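Local coordinates for protein orotate phosphoribosyltransferase (Aeropyrum pernix, PDB 2YZK) that probably catalyses transfer of a ribosyl phosphate group from 5-phosphoribose 1-diphosphate to orotate, forming orotidine monophosphate in pyrimidine biosynthesis, at residues A[111-116]-A[120-125]. Numbering follows the deposited sequence.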
loop_
_atom_site.group_PDB
_atom_site.type_symbol
_atom_site.label_atom_id
_atom_site.label_comp_id
_atom_site.label_asym_id
_atom_site.label_seq_id
_atom_site.Cartn_x
_atom_site.Cartn_y
_atom_site.Cartn_z
ATOM N N VAL A 111 -12.620 5.709 -4.312
ATOM C CA VAL A 111 -11.740 5.538 -3.162
ATOM C C VAL A 111 -11.946 4.147 -2.583
ATOM O O VAL A 111 -13.060 3.619 -2.592
ATOM C CB VAL A 111 -12.006 6.584 -2.064
ATOM C CG1 VAL A 111 -11.619 7.953 -2.564
ATOM C CG2 VAL A 111 -13.462 6.568 -1.663
ATOM N N VAL A 112 -10.860 3.562 -2.084
ATOM C CA VAL A 112 -10.896 2.213 -1.532
ATOM C C VAL A 112 -10.275 2.120 -0.140
ATOM O O VAL A 112 -9.194 2.661 0.113
ATOM C CB VAL A 112 -10.132 1.236 -2.464
ATOM C CG1 VAL A 112 -10.119 -0.167 -1.869
ATOM C CG2 VAL A 112 -10.769 1.231 -3.843
ATOM N N ASP A 113 -10.966 1.430 0.762
ATOM C CA ASP A 113 -10.453 1.226 2.114
ATOM C C ASP A 113 -10.817 -0.201 2.494
ATOM O O ASP A 113 -11.750 -0.771 1.928
ATOM C CB ASP A 113 -11.080 2.213 3.103
ATOM C CG ASP A 113 -10.196 2.457 4.321
ATOM O OD1 ASP A 113 -9.162 1.771 4.459
ATOM O OD2 ASP A 113 -10.534 3.338 5.139
ATOM N N ASP A 114 -10.091 -0.797 3.437
ATOM C CA ASP A 114 -10.419 -2.164 3.792
ATOM C C ASP A 114 -11.683 -2.279 4.634
ATOM O O ASP A 114 -12.572 -3.059 4.301
ATOM C CB ASP A 114 -9.218 -2.871 4.457
ATOM C CG ASP A 114 -8.737 -2.195 5.737
ATOM O OD1 ASP A 114 -9.122 -1.043 6.033
ATOM O OD2 ASP A 114 -7.935 -2.843 6.446
ATOM N N VAL A 115 -11.787 -1.472 5.685
ATOM C CA VAL A 115 -12.949 -1.516 6.570
ATOM C C VAL A 115 -13.528 -0.130 6.853
ATOM O O VAL A 115 -12.793 0.800 7.199
ATOM C CB VAL A 115 -12.576 -2.177 7.927
ATOM C CG1 VAL A 115 -13.773 -2.184 8.859
ATOM C CG2 VAL A 115 -12.081 -3.589 7.696
ATOM N N ALA A 116 -14.842 0.003 6.703
ATOM C CA ALA A 116 -15.513 1.270 6.975
ATOM C C ALA A 116 -16.014 1.231 8.415
ATOM O O ALA A 116 -16.785 0.346 8.792
ATOM C CB ALA A 116 -16.687 1.473 6.013
ATOM N N THR A 120 -15.327 8.629 8.786
ATOM C CA THR A 120 -14.542 9.861 8.804
ATOM C C THR A 120 -13.195 9.774 8.085
ATOM O O THR A 120 -12.751 10.753 7.483
ATOM C CB THR A 120 -14.308 10.362 10.258
ATOM O OG1 THR A 120 -13.810 9.292 11.067
ATOM C CG2 THR A 120 -15.607 10.880 10.856
ATOM N N SER A 121 -12.539 8.618 8.143
ATOM C CA SER A 121 -11.252 8.471 7.473
ATOM C C SER A 121 -11.460 8.567 5.964
ATOM O O SER A 121 -10.644 9.144 5.245
ATOM C CB SER A 121 -10.601 7.127 7.830
ATOM O OG SER A 121 -11.416 6.035 7.442
ATOM N N ILE A 122 -12.566 8.003 5.490
ATOM C CA ILE A 122 -12.882 8.043 4.070
ATOM C C ILE A 122 -13.290 9.466 3.698
ATOM O O ILE A 122 -12.884 9.983 2.660
ATOM C CB ILE A 122 -14.023 7.055 3.741
ATOM C CG1 ILE A 122 -13.555 5.627 4.053
ATOM C CG2 ILE A 122 -14.427 7.182 2.273
ATOM C CD1 ILE A 122 -14.613 4.531 4.045
ATOM N N ALA A 123 -14.082 10.094 4.564
ATOM C CA ALA A 123 -14.544 11.461 4.339
ATOM C C ALA A 123 -13.369 12.416 4.145
ATOM O O ALA A 123 -13.402 13.288 3.269
ATOM C CB ALA A 123 -15.406 11.921 5.516
ATOM N N LYS A 124 -12.335 12.253 4.969
ATOM C CA LYS A 124 -11.147 13.098 4.879
ATOM C C LYS A 124 -10.462 12.924 3.524
ATOM O O LYS A 124 -10.021 13.900 2.913
ATOM C CB LYS A 124 -10.161 12.768 6.009
ATOM C CG LYS A 124 -10.638 13.197 7.392
ATOM C CD LYS A 124 -9.556 13.003 8.454
ATOM C CE LYS A 124 -9.958 13.645 9.775
ATOM N NZ LYS A 124 -8.838 13.691 10.771
ATOM N N SER A 125 -10.383 11.688 3.046
ATOM C CA SER A 125 -9.750 11.427 1.757
ATOM C C SER A 125 -10.558 12.075 0.639
ATOM O O SER A 125 -9.991 12.599 -0.326
ATOM C CB SER A 125 -9.635 9.918 1.518
ATOM O OG SER A 125 -8.859 9.316 2.539
HETATM O O HOH W 1 -12.673 3.308 6.429
HETATM O O HOH W 2 -9.250 4.241 7.289
#
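Ile-122 meets three residues of 111-116 with three different carbons, and so illustrates how one branched side chain can seat the start of a helix on a strand. Its CG2 meets CG2 of Val-111 at 4.1 Å, the two side chains crossing at a slant. CG1 passes 3.9 Å from OD2 of Asp-113, and from there the chain extends almost fully (chi2 169°), which carries CD1 forward to 4.2 Å from CB of Ala-116, beyond the corner that the backbone turns at Asp-114. Leu-153 and Ala-139 also pack on this isoleucine.

The end of strand 108-113, the turn and short strand 115-116, and the start of helix 120-131 carry the PRPP (5-phosphoribose 1-diphosphate) motif of type I phosphoribosyltransferases. Strand 111-113 and the first turns of the helix, 120-125, run nearly antiparallel, 152° apart, as expected where the chain doubles back over the sheet. Residues 113-121 are predicted to bind 5-phosphoribose 1-diphosphate.

Toward the C-terminal end of the strand, beside the apolar patch, the contact turns polar, and water does the joining. The carboxylate of Asp-113 swings away from its own backbone N (chi1 -155°), which directs OD2 at the first turn of the helix, yet Ser-121 OG remains 3.7 Å from it. Two waters bridge the pair. One donates to Asp-113 OD2 at 2.7 Å and pairs with Ser-121 OG; the other donates both to that OD2 and to Val-115 O, and is hydrogen-bonded to Ser-121 OG at 3.2 Å. Asp-113 OD1 faces back to its own chain, where Asp-114 N makes a weak bond to it.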